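Local coordinates for probable transcriptional regulator, LysR family protein (Rhodococcus sp., PDB 2QL3) that probably binds DNA and regulates transcription as a LysR-type factor, the chain here being its C-terminal, substrate-binding-type domain, at residues V3-I7 / Y31-S35; I7-Y12 / L55-Y61; Y12-P17 / E40-L46; V60-D64 / P113-H117; E86-A90 / L101-P105. All blocks are in the same frame, centred on the assembly; numbering follows the deposited sequence.

From the N terminus, the strand 5-11 is used twice. Interaction 1 closes a short loop by pairing its start with strand 34-40, and interaction 2 closes a longer one by pairing the rest with strand 57-61; the two share Ile7 and cross along the chain. Interaction 3, crossing interaction 1 and nested inside the loop of interaction 2, joins the turn after strand 5-11 to the start of helix 43-51. Interaction 4 begins where interaction 2 ends and reaches forward to the start of helix 114-125. Nested inside its loop, interaction 5 closes a short loop within the connection between strands 69-84 and 106-109, about 25 Å from interaction 4, centre to centre.

Interaction 1. Residues V3-I7 / Y31-S35; sequences VAGPI and YPRAS
Three backbone hydrogen bonds run between Gly5-Ile7 and Arg33-Ser35: Gly5 N to Arg33 O (2.9 Å), Ser35 N to Gly5 O (2.9 Å) and Ile7 N to Ser35 O (2.8 Å). Pro6, with no N-H to give, falls between the bonded residues, where it costs the ladder nothing. Gly5 suits its place because its backbone angles would jam a CB against the preceding carbonyl. Before the strands pair, a water takes over: it donates to Val3 O (2.6 Å) and accepts from Arg33 N (2.9 Å). The type I turn Tyr31-Ala34, closed by Ala34 N to Tyr31 O (3.1 Å), brings the chain round to this position. Apolar contact is lighter. Val3 CG1 leans obliquely on the Tyr31 ring, 3.4 Å from Tyr31 CD1; Tyr31 CG stands beside its own backbone N (chi1 -64°), which carries the ring up to Val3. An alanine at Tyr31 would remove that ring and would probably leave Val3 CG1 without its aromatic neighbour, though helix 196-205 also supports Val3. The Ala4 methyl CB meets the Arg33 methylene CB, at 3.6 Å. Parallel pairing of strands 5-11 and 34-40, with helix 20-30 connecting them, is a beta-alpha-beta crossover.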
# COMPACT_ATOMS: atom_id res chain seq x y z
N VAL A 3 -17.08 28.04 -7.03
CA VAL A 3 -15.63 27.78 -7.39
C VAL A 3 -15.47 26.68 -8.42
O VAL A 3 -16.20 25.69 -8.42
CB VAL A 3 -14.74 27.51 -6.16
CG1 VAL A 3 -14.46 26.02 -5.98
CG2 VAL A 3 -13.41 28.22 -6.35
N ALA A 4 -14.54 26.90 -9.32
CA ALA A 4 -14.35 26.02 -10.45
C ALA A 4 -12.88 26.02 -10.90
O ALA A 4 -12.14 26.94 -10.59
CB ALA A 4 -15.29 26.44 -11.60
N GLY A 5 -12.43 24.97 -11.59
CA GLY A 5 -11.06 24.95 -12.06
C GLY A 5 -10.20 23.91 -11.33
O GLY A 5 -10.66 23.28 -10.35
N PRO A 6 -8.96 23.72 -11.81
CA PRO A 6 -8.06 22.61 -11.34
C PRO A 6 -7.45 22.92 -10.00
O PRO A 6 -7.09 24.07 -9.77
CB PRO A 6 -6.97 22.59 -12.40
CG PRO A 6 -6.91 24.05 -12.90
CD PRO A 6 -8.32 24.53 -12.85
N ILE A 7 -7.29 21.91 -9.14
CA ILE A 7 -6.43 22.02 -7.94
C ILE A 7 -5.56 20.79 -7.90
O ILE A 7 -6.05 19.70 -8.15
CB ILE A 7 -7.21 22.21 -6.57
CG1 ILE A 7 -6.24 22.26 -5.40
CG2 ILE A 7 -8.29 21.11 -6.32
CD1 ILE A 7 -6.89 22.24 -4.01
N TYR A 31 -18.37 20.92 -4.98
CA TYR A 31 -17.90 21.82 -6.04
C TYR A 31 -17.73 21.02 -7.32
O TYR A 31 -16.62 20.67 -7.68
CB TYR A 31 -16.57 22.45 -5.66
CG TYR A 31 -16.63 23.35 -4.46
CD1 TYR A 31 -17.16 24.64 -4.55
CD2 TYR A 31 -16.18 22.91 -3.22
CE1 TYR A 31 -17.23 25.47 -3.43
CE2 TYR A 31 -16.25 23.72 -2.10
CZ TYR A 31 -16.77 24.98 -2.20
OH TYR A 31 -16.80 25.77 -1.07
N PRO A 32 -18.83 20.73 -8.02
CA PRO A 32 -18.82 19.85 -9.23
C PRO A 32 -17.96 20.35 -10.41
O PRO A 32 -17.71 19.58 -11.36
CB PRO A 32 -20.29 19.88 -9.68
CG PRO A 32 -21.08 20.30 -8.45
CD PRO A 32 -20.17 21.25 -7.72
N ARG A 33 -17.56 21.63 -10.37
CA ARG A 33 -16.82 22.28 -11.43
C ARG A 33 -15.34 22.50 -11.04
O ARG A 33 -14.59 23.12 -11.79
CB ARG A 33 -17.48 23.61 -11.76
CG ARG A 33 -18.58 23.52 -12.83
CD ARG A 33 -19.54 24.71 -12.88
NE ARG A 33 -20.54 24.65 -11.81
CZ ARG A 33 -20.62 25.51 -10.79
NH1 ARG A 33 -21.57 25.33 -9.86
NH2 ARG A 33 -19.77 26.55 -10.68
N ALA A 34 -14.93 22.04 -9.85
CA ALA A 34 -13.52 21.97 -9.52
C ALA A 34 -13.00 20.65 -10.04
O ALA A 34 -13.76 19.67 -10.05
CB ALA A 34 -13.30 22.03 -8.00
N SER A 35 -11.74 20.57 -10.45
CA SER A 35 -11.17 19.25 -10.72
C SER A 35 -9.89 18.99 -9.92
O SER A 35 -8.99 19.85 -9.90
CB SER A 35 -10.97 19.01 -12.22
OG SER A 35 -10.04 19.89 -12.80
O HOH W 1 -18.07 23.90 -8.59

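Interaction 2. Residues I7-Y12 / L55-Y61; sequences IAVGCY and LDVAIVY
Ala8 and Asp56 grip each other twice. Ala8 N points almost straight (176°) at Asp56 OD2, 2.7 Å away on the anti side of the carboxylate, and Asp56 N returns a bond to Ala8 O (2.8 Å). That oxygen has a second donor, Val57 N at 3.2 Å, met nearly along the C=O axis. An aspartate suits the spot because its carboxylate can serve the strand's N-H as a carbonyl would. Gly10 N bonds Val57 O (3.0 Å) and Ile59 N bonds Gly10 O (2.8 Å). These bonds pair strands 5-11 and 57-61 in parallel, within the sheet of one lobe of the domain, which has the periplasmic-binding-protein type of fold. Val9 with Val57, then Cys11 with Ile59, put their side chains on one face, where Val9 CG2 touches Val57 CG2 at 3.9 Å; helix 196-205 packs on both valines. On the other face Leu55 lays its methyls against Gly10, where a CB would strike CD1. Just after strand 5-11 ends, the Tyr12 ring has Val60 CG1 over its face, 3.7 Å from the centroid, and Tyr61 CD2 at its edge. A serine in place of Tyr12 would probably leave Val60 without that CH-pi partner and open a gap beside Tyr61.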
# COMPACT_ATOMS: atom_id res chain seq x y z
N ILE A 7 -7.29 21.91 -9.14
CA ILE A 7 -6.43 22.02 -7.94
C ILE A 7 -5.56 20.79 -7.90
O ILE A 7 -6.05 19.70 -8.15
CB ILE A 7 -7.21 22.21 -6.57
CG1 ILE A 7 -6.24 22.26 -5.40
CG2 ILE A 7 -8.29 21.11 -6.32
CD1 ILE A 7 -6.89 22.24 -4.01
N ALA A 8 -4.28 20.96 -7.63
CA ALA A 8 -3.35 19.82 -7.40
C ALA A 8 -3.14 19.56 -5.91
O ALA A 8 -2.66 20.41 -5.16
CB ALA A 8 -2.02 19.98 -8.15
N VAL A 9 -3.58 18.38 -5.50
CA VAL A 9 -3.51 17.90 -4.11
C VAL A 9 -2.52 16.74 -3.97
O VAL A 9 -2.63 15.68 -4.63
CB VAL A 9 -4.88 17.43 -3.58
CG1 VAL A 9 -4.77 17.02 -2.07
CG2 VAL A 9 -5.98 18.51 -3.78
N GLY A 10 -1.51 16.93 -3.15
CA GLY A 10 -0.57 15.84 -2.94
C GLY A 10 -0.78 15.23 -1.58
O GLY A 10 -1.44 15.86 -0.69
N CYS A 11 -0.24 14.03 -1.38
CA CYS A 11 -0.20 13.44 -0.04
C CYS A 11 0.84 12.34 0.07
O CYS A 11 1.33 11.87 -0.97
CB CYS A 11 -1.58 12.94 0.38
SG CYS A 11 -2.07 11.42 -0.35
N TYR A 12 1.19 11.94 1.30
CA TYR A 12 2.07 10.78 1.53
C TYR A 12 1.24 9.50 1.30
O TYR A 12 0.06 9.47 1.63
CB TYR A 12 2.63 10.73 2.96
CG TYR A 12 3.52 11.89 3.34
CD1 TYR A 12 4.23 12.62 2.37
CD2 TYR A 12 3.68 12.24 4.69
CE1 TYR A 12 5.04 13.72 2.73
CE2 TYR A 12 4.47 13.30 5.06
CZ TYR A 12 5.16 14.02 4.09
OH TYR A 12 5.91 15.09 4.47
N LEU A 55 2.12 21.24 -6.96
CA LEU A 55 1.02 20.97 -6.06
C LEU A 55 0.54 22.29 -5.49
O LEU A 55 1.35 23.19 -5.29
CB LEU A 55 1.44 20.06 -4.91
CG LEU A 55 1.95 18.66 -5.23
CD1 LEU A 55 2.48 18.06 -3.92
CD2 LEU A 55 0.83 17.83 -5.83
N ASP A 56 -0.77 22.41 -5.26
CA ASP A 56 -1.34 23.58 -4.60
C ASP A 56 -1.26 23.38 -3.08
O ASP A 56 -0.87 24.28 -2.34
CB ASP A 56 -2.82 23.81 -4.96
CG ASP A 56 -3.05 24.28 -6.44
OD1 ASP A 56 -3.04 25.50 -6.66
OD2 ASP A 56 -3.23 23.45 -7.38
N VAL A 57 -1.64 22.18 -2.65
CA VAL A 57 -1.74 21.81 -1.24
C VAL A 57 -1.24 20.38 -1.08
O VAL A 57 -1.10 19.64 -2.05
CB VAL A 57 -3.19 21.96 -0.65
CG1 VAL A 57 -3.70 23.40 -0.76
CG2 VAL A 57 -4.17 21.03 -1.35
N ALA A 58 -0.90 20.04 0.16
CA ALA A 58 -0.45 18.70 0.54
C ALA A 58 -1.20 18.29 1.83
O ALA A 58 -1.44 19.14 2.74
CB ALA A 58 1.07 18.73 0.79
N ILE A 59 -1.57 17.02 1.90
CA ILE A 59 -2.08 16.43 3.11
C ILE A 59 -0.94 15.58 3.66
O ILE A 59 -0.50 14.63 3.02
CB ILE A 59 -3.28 15.52 2.86
CG1 ILE A 59 -4.40 16.28 2.10
CG2 ILE A 59 -3.78 14.90 4.17
CD1 ILE A 59 -4.90 17.51 2.77
N VAL A 60 -0.43 15.96 4.84
CA VAL A 60 0.79 15.34 5.36
C VAL A 60 0.76 15.16 6.87
O VAL A 60 -0.01 15.81 7.56
CB VAL A 60 2.09 16.16 5.00
CG1 VAL A 60 2.38 16.06 3.55
CG2 VAL A 60 1.98 17.62 5.42
N TYR A 61 1.61 14.28 7.39
CA TYR A 61 1.89 14.34 8.81
C TYR A 61 2.73 15.56 9.13
O TYR A 61 3.67 15.88 8.41
CB TYR A 61 2.63 13.11 9.33
CG TYR A 61 2.05 11.75 9.00
CD1 TYR A 61 0.88 11.30 9.59
CD2 TYR A 61 2.74 10.89 8.15
CE1 TYR A 61 0.40 10.01 9.35
CE2 TYR A 61 2.23 9.60 7.86
CZ TYR A 61 1.06 9.18 8.48
OH TYR A 61 0.56 7.91 8.23

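Interaction 3. Residues Y12-P17 / E40-L46; sequences YPALGP and EDTQNRL. With PO4 (phosphate ion), chain O; PO4 (phosphate ion), chain Q.
Glu40 sends its side chain from the end of strand 34-40 toward Pro13 and Gly16. Its CB heads for the turn, and the chain then runs extended (chi2 168°). CG lies against Pro13 CA at 4.0 Å, and CD continues over the same atom. At the tip, OE2 comes 3.3 Å from Gly16 CA; a side chain there would collide with it, which is why glycine suits. Pro13 O is also near OE2, but both are acceptors and no bond joins them. The carboxylate is held instead by the second subunit, OE1 bonding Thr135 and OE2 bonding Thr140 of that chain. The next residue's carbonyl, Asp41 O, lies near Pro13 CD (3.4 Å) and close to the plane of the Tyr12 ring, at its edge. Leu46 CD2 fits obliquely against that ring, 3.9 Å from Tyr12 CD1. A water ties Tyr12 OH (2.6 Å) to Gln43 O, to which it donates (2.9 Å), so a tyrosine serves both oily and polar surroundings. Asp41 OD1 accepts from Thr42 N and forms a salt bridge with Arg45 NE (2.8 Å). Asn44 N donates to O1 of a phosphate ion (2.9 Å), probably from the crystallisation liquor. The contact joins the turn between strand 5-11 and helix 20-30 to the corner between strand 34-40 and helix 43-51, with Tyr12 also packed on strand 57-61 and the second subunit covering Glu40.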
# COMPACT_ATOMS: atom_id res chain seq x y z
N TYR A 12 1.19 11.94 1.30
CA TYR A 12 2.07 10.78 1.53
C TYR A 12 1.24 9.50 1.30
O TYR A 12 0.06 9.47 1.63
CB TYR A 12 2.63 10.73 2.96
CG TYR A 12 3.52 11.89 3.34
CD1 TYR A 12 4.23 12.62 2.37
CD2 TYR A 12 3.68 12.24 4.69
CE1 TYR A 12 5.04 13.72 2.73
CE2 TYR A 12 4.47 13.30 5.06
CZ TYR A 12 5.16 14.02 4.09
OH TYR A 12 5.91 15.09 4.47
N PRO A 13 1.85 8.45 0.69
CA PRO A 13 1.04 7.27 0.32
C PRO A 13 0.15 6.62 1.40
O PRO A 13 -0.96 6.24 1.07
CB PRO A 13 2.09 6.27 -0.27
CG PRO A 13 3.20 7.22 -0.80
CD PRO A 13 3.25 8.31 0.29
N ALA A 14 0.61 6.55 2.65
CA ALA A 14 -0.16 6.02 3.77
C ALA A 14 -1.40 6.84 4.12
O ALA A 14 -2.29 6.38 4.83
CB ALA A 14 0.75 5.91 4.98
N LEU A 15 -1.45 8.06 3.63
CA LEU A 15 -2.58 8.94 3.83
C LEU A 15 -3.58 8.79 2.68
O LEU A 15 -4.75 9.17 2.82
CB LEU A 15 -2.06 10.38 3.88
CG LEU A 15 -1.87 11.06 5.25
CD1 LEU A 15 -1.82 10.19 6.39
CD2 LEU A 15 -0.73 12.09 5.27
N GLY A 16 -3.11 8.28 1.53
CA GLY A 16 -3.97 8.08 0.37
C GLY A 16 -5.25 7.29 0.59
O GLY A 16 -6.29 7.72 0.14
N PRO A 17 -5.20 6.09 1.24
CA PRO A 17 -6.48 5.31 1.48
C PRO A 17 -7.27 5.61 2.76
O PRO A 17 -8.38 5.17 2.92
CB PRO A 17 -6.00 3.86 1.53
CG PRO A 17 -4.51 3.91 1.76
CD PRO A 17 -4.00 5.33 1.67
N GLU A 40 0.11 11.04 -5.04
CA GLU A 40 0.76 10.52 -3.86
C GLU A 40 2.25 10.58 -4.09
O GLU A 40 2.71 10.20 -5.15
CB GLU A 40 0.40 9.05 -3.66
CG GLU A 40 -0.84 8.84 -2.89
CD GLU A 40 -1.36 7.42 -2.94
OE1 GLU A 40 -1.26 6.78 -4.02
OE2 GLU A 40 -1.88 6.94 -1.91
N ASP A 41 3.00 11.06 -3.12
CA ASP A 41 4.48 11.00 -3.30
C ASP A 41 5.20 10.88 -2.02
O ASP A 41 4.62 11.14 -0.98
CB ASP A 41 5.06 12.13 -4.15
CG ASP A 41 5.95 11.58 -5.24
OD1 ASP A 41 6.79 10.65 -4.96
OD2 ASP A 41 5.81 12.08 -6.36
N THR A 42 6.46 10.43 -2.11
CA THR A 42 7.30 10.19 -0.96
C THR A 42 7.71 11.55 -0.40
O THR A 42 7.42 12.60 -0.97
CB THR A 42 8.58 9.47 -1.39
OG1 THR A 42 9.25 10.29 -2.34
CG2 THR A 42 8.27 8.13 -2.04
N GLN A 43 8.44 11.53 0.70
CA GLN A 43 8.62 12.74 1.47
C GLN A 43 9.30 13.91 0.72
O GLN A 43 8.73 14.97 0.62
CB GLN A 43 9.34 12.41 2.75
CG GLN A 43 9.83 13.59 3.52
CD GLN A 43 10.63 13.17 4.74
OE1 GLN A 43 10.21 13.45 5.86
NE2 GLN A 43 11.81 12.54 4.54
N ASN A 44 10.53 13.72 0.24
CA ASN A 44 11.20 14.81 -0.53
C ASN A 44 10.50 15.20 -1.83
O ASN A 44 10.51 16.36 -2.22
CB ASN A 44 12.67 14.52 -0.80
CG ASN A 44 13.45 14.21 0.49
OD1 ASN A 44 12.94 14.39 1.58
ND2 ASN A 44 14.70 13.78 0.35
N ARG A 45 9.96 14.21 -2.52
CA ARG A 45 9.40 14.46 -3.81
C ARG A 45 8.18 15.32 -3.64
O ARG A 45 8.01 16.30 -4.39
CB ARG A 45 9.12 13.14 -4.59
CG ARG A 45 10.40 12.39 -4.99
CD ARG A 45 10.11 10.99 -5.65
NE ARG A 45 9.00 11.07 -6.63
CZ ARG A 45 9.14 11.00 -7.96
NH1 ARG A 45 8.08 11.15 -8.73
NH2 ARG A 45 10.33 10.81 -8.51
N LEU A 46 7.36 15.06 -2.61
CA LEU A 46 6.13 15.92 -2.37
C LEU A 46 6.57 17.36 -2.01
O LEU A 46 6.02 18.34 -2.51
CB LEU A 46 5.25 15.35 -1.24
CG LEU A 46 3.71 15.57 -1.40
CD1 LEU A 46 3.27 14.70 -2.56
CD2 LEU A 46 2.92 15.21 -0.20
P PO4 O . 12.23 10.66 -0.93
O1 PO4 O . 12.02 11.29 0.42
O2 PO4 O . 11.17 11.15 -1.92
O3 PO4 O . 13.51 11.01 -1.59
O4 PO4 O . 12.09 9.13 -0.77
P PO4 Q . 9.24 11.93 -12.35
O1 PO4 Q . 9.00 13.14 -11.46
O2 PO4 Q . 9.13 12.35 -13.81
O3 PO4 Q . 10.63 11.38 -12.08
O4 PO4 Q . 8.20 10.86 -12.04
O HOH W 2 7.16 16.40 2.62

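Interaction 4. Residues V60-D64 / P113-H117; sequences VYDLD and PSTNH
Leu63 and Pro113 form the middle of a small, mostly apolar contact with water at its margins, between the chain leaving strand 57-61 and the first turn of helix 114-125. Leu63 CB meets Pro113 CB at 3.8 Å, and Pro113 CG reaches toward Tyr61 CD2 (4.0 Å), the two side chains crossing at about a right angle. The peptide bond before Pro113 is cis, a form proline adopts far more readily than other residues. Leu63 has its CG beside the backbone N (chi1 -60°), and from there its CD1 touches His117 CB at 4.0 Å. In the two-lobed periplasmic-binding-protein fold of LysR effector domains, helix 114-125 probably belongs to the second lobe and strand 57-61 to the first, so this contact would span the lobes near the cleft where relatives bind effectors. No direct hydrogen bond links the segments; two waters do. One bridges Tyr61 OH (2.6 Å) and Ser114 OG (3.0 Å); Tyr61 OH also has a weak bond to Gln156 OE1. The other donates to Asp64 OD2 (2.7 Å) and Pro113 O (2.7 Å), both its hydrogens going to acceptors, which suits a water between carboxylate and carbonyl. Tyr12 and Gln43 also pack against Pro113.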
# COMPACT_ATOMS: atom_id res chain seq x y z
N VAL A 60 -0.43 15.96 4.84
CA VAL A 60 0.79 15.34 5.36
C VAL A 60 0.76 15.16 6.87
O VAL A 60 -0.01 15.81 7.56
CB VAL A 60 2.09 16.16 5.00
CG1 VAL A 60 2.38 16.06 3.55
CG2 VAL A 60 1.98 17.62 5.42
N TYR A 61 1.61 14.28 7.39
CA TYR A 61 1.89 14.34 8.81
C TYR A 61 2.73 15.56 9.13
O TYR A 61 3.67 15.88 8.41
CB TYR A 61 2.63 13.11 9.33
CG TYR A 61 2.05 11.75 9.00
CD1 TYR A 61 0.88 11.30 9.59
CD2 TYR A 61 2.74 10.89 8.15
CE1 TYR A 61 0.40 10.01 9.35
CE2 TYR A 61 2.23 9.60 7.86
CZ TYR A 61 1.06 9.18 8.48
OH TYR A 61 0.56 7.91 8.23
N ASP A 62 2.43 16.24 10.23
CA ASP A 62 3.24 17.38 10.66
C ASP A 62 4.42 16.82 11.43
O ASP A 62 4.44 16.84 12.68
CB ASP A 62 2.39 18.30 11.53
CG ASP A 62 3.09 19.59 11.93
OD1 ASP A 62 4.17 19.99 11.40
OD2 ASP A 62 2.53 20.21 12.84
N LEU A 63 5.37 16.25 10.67
CA LEU A 63 6.69 15.78 11.11
C LEU A 63 7.75 16.25 10.10
O LEU A 63 7.62 16.03 8.88
CB LEU A 63 6.75 14.23 11.22
CG LEU A 63 5.79 13.55 12.18
CD1 LEU A 63 5.75 12.08 12.00
CD2 LEU A 63 6.15 13.90 13.63
N ASP A 64 8.76 16.95 10.60
CA ASP A 64 9.92 17.36 9.78
C ASP A 64 9.54 18.27 8.56
O ASP A 64 10.13 18.15 7.49
CB ASP A 64 10.72 16.11 9.28
CG ASP A 64 11.10 15.08 10.42
OD1 ASP A 64 11.51 15.51 11.50
OD2 ASP A 64 11.06 13.82 10.19
N PRO A 113 8.02 10.43 6.73
CA PRO A 113 8.69 10.64 8.03
C PRO A 113 8.40 9.54 9.09
O PRO A 113 8.88 9.65 10.22
CB PRO A 113 8.07 11.94 8.51
CG PRO A 113 6.63 11.83 7.98
CD PRO A 113 6.77 11.22 6.64
N SER A 114 7.65 8.49 8.74
CA SER A 114 7.30 7.45 9.73
C SER A 114 8.50 6.71 10.30
O SER A 114 8.44 6.28 11.44
CB SER A 114 6.33 6.44 9.14
OG SER A 114 5.06 7.09 9.00
N THR A 115 9.54 6.53 9.49
CA THR A 115 10.68 5.73 9.85
C THR A 115 11.44 6.36 11.03
O THR A 115 11.70 5.67 11.98
CB THR A 115 11.66 5.62 8.72
OG1 THR A 115 10.96 5.46 7.49
CG2 THR A 115 12.69 4.43 8.98
N ASN A 116 11.76 7.67 10.93
CA ASN A 116 12.45 8.38 12.01
C ASN A 116 11.53 8.51 13.20
O ASN A 116 11.98 8.41 14.35
CB ASN A 116 12.89 9.80 11.61
CG ASN A 116 14.05 9.84 10.65
OD1 ASN A 116 14.57 8.81 10.20
ND2 ASN A 116 14.49 11.06 10.33
N HIS A 117 10.24 8.76 12.95
CA HIS A 117 9.28 8.85 14.07
C HIS A 117 9.35 7.54 14.92
O HIS A 117 9.44 7.58 16.16
CB HIS A 117 7.83 9.07 13.56
CG HIS A 117 6.82 9.12 14.66
ND1 HIS A 117 5.98 8.06 14.96
CD2 HIS A 117 6.59 10.07 15.61
CE1 HIS A 117 5.27 8.36 16.02
NE2 HIS A 117 5.61 9.57 16.43
O HOH W 3 2.38 6.08 8.21
O HOH W 4 9.98 11.73 11.45

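Interaction 5. Residues E86-A90 / L101-P105; sequences EHPLA and LAEHP
The carbonyl O of His87, whose ring meets Leu101 and His104, accepts the backbone bond from Ala90 N at 2.7 Å, which curls 87-90 into a tight turn. Across from it, His104 N bonds Leu101 O (3.0 Å), closing a type I beta turn. Between the two turns the contact is made by side chains alone. The His87 and His104 rings lie obliquely, centroids 5.1 Å apart and planes at 45°; one corner of the His87 ring lies over a face of the His104 ring. Proline suits the next position, its rigid ring reaching out so that Pro88 CB and His104 NE2 come within 3.7 Å, the proline ring and imidazole passing alongside, pointing opposite ways. Both turns belong to the long irregular connection between strand 69-84 and strand 106-109, on the surface of the domain; the centre of the contact lies about 23 Å from the centre of the chain. Leu89 divides its methyls: CD1 reaches His104 CE1 at 3.5 Å, while CD2 lies 3.7 Å from Leu101 CG. The forked leucine tip therefore serves both partners at once. Leu101, the buried member, brings its CD2 against the His87 ring and Leu89 CD2. The second turn is also held by Trp151, whose NE1 donates to His104 O and, weakly, to Leu101 O, and whose side chain also packs on His87.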
# COMPACT_ATOMS: atom_id res chain seq x y z
N GLU A 86 -1.63 -14.27 17.73
CA GLU A 86 -0.84 -15.30 18.42
C GLU A 86 0.42 -14.71 19.08
O GLU A 86 1.22 -15.45 19.67
CB GLU A 86 -0.43 -16.39 17.41
CG GLU A 86 -1.61 -17.19 16.88
CD GLU A 86 -1.23 -18.18 15.78
OE1 GLU A 86 -0.03 -18.47 15.60
OE2 GLU A 86 -2.13 -18.68 15.10
N HIS A 87 0.59 -13.40 18.96
CA HIS A 87 1.75 -12.75 19.55
C HIS A 87 1.81 -12.93 21.08
O HIS A 87 0.80 -12.77 21.77
CB HIS A 87 1.81 -11.28 19.18
CG HIS A 87 3.11 -10.63 19.53
ND1 HIS A 87 4.09 -10.37 18.59
CD2 HIS A 87 3.60 -10.19 20.71
CE1 HIS A 87 5.13 -9.81 19.18
NE2 HIS A 87 4.85 -9.67 20.47
N PRO A 88 3.01 -13.27 21.60
CA PRO A 88 3.28 -13.34 23.03
C PRO A 88 2.56 -12.22 23.81
O PRO A 88 1.84 -12.50 24.77
CB PRO A 88 4.80 -13.15 23.09
CG PRO A 88 5.27 -13.85 21.87
CD PRO A 88 4.22 -13.60 20.81
N LEU A 89 2.68 -10.97 23.36
CA LEU A 89 2.08 -9.89 24.13
C LEU A 89 0.60 -9.60 23.77
O LEU A 89 0.05 -8.61 24.23
CB LEU A 89 2.93 -8.62 24.04
CG LEU A 89 4.12 -8.53 24.99
CD1 LEU A 89 5.21 -9.55 24.71
CD2 LEU A 89 4.66 -7.13 24.96
N ALA A 90 -0.04 -10.45 22.96
CA ALA A 90 -1.40 -10.09 22.48
C ALA A 90 -2.48 -10.32 23.52
O ALA A 90 -3.58 -9.78 23.41
CB ALA A 90 -1.77 -10.81 21.18
N LEU A 101 8.71 -5.23 24.29
CA LEU A 101 8.88 -5.79 22.95
C LEU A 101 10.31 -5.59 22.44
O LEU A 101 10.61 -5.91 21.30
CB LEU A 101 7.90 -5.09 22.01
CG LEU A 101 6.44 -5.48 22.23
CD1 LEU A 101 5.60 -4.41 21.59
CD2 LEU A 101 6.21 -6.87 21.55
N ALA A 102 11.20 -5.05 23.27
CA ALA A 102 12.56 -4.76 22.82
C ALA A 102 13.27 -5.97 22.23
O ALA A 102 14.12 -5.83 21.32
CB ALA A 102 13.41 -4.12 23.96
N GLU A 103 12.97 -7.16 22.75
CA GLU A 103 13.63 -8.36 22.26
C GLU A 103 12.80 -9.19 21.24
O GLU A 103 13.26 -10.22 20.79
CB GLU A 103 14.19 -9.21 23.43
CG GLU A 103 15.39 -8.53 24.18
CD GLU A 103 16.70 -8.47 23.33
OE1 GLU A 103 17.37 -9.54 23.17
OE2 GLU A 103 17.07 -7.37 22.82
N HIS A 104 11.60 -8.73 20.89
CA HIS A 104 10.76 -9.42 19.88
C HIS A 104 11.03 -8.76 18.52
O HIS A 104 11.30 -7.54 18.47
CB HIS A 104 9.28 -9.26 20.20
CG HIS A 104 8.83 -10.05 21.38
ND1 HIS A 104 8.83 -9.54 22.67
CD2 HIS A 104 8.33 -11.31 21.47
CE1 HIS A 104 8.39 -10.47 23.50
NE2 HIS A 104 8.07 -11.54 22.80
N PRO A 105 10.96 -9.56 17.42
CA PRO A 105 11.30 -9.05 16.10
C PRO A 105 10.31 -7.98 15.67
O PRO A 105 9.13 -8.18 15.84
CB PRO A 105 11.09 -10.27 15.16
CG PRO A 105 10.44 -11.29 15.94
CD PRO A 105 10.56 -10.98 17.40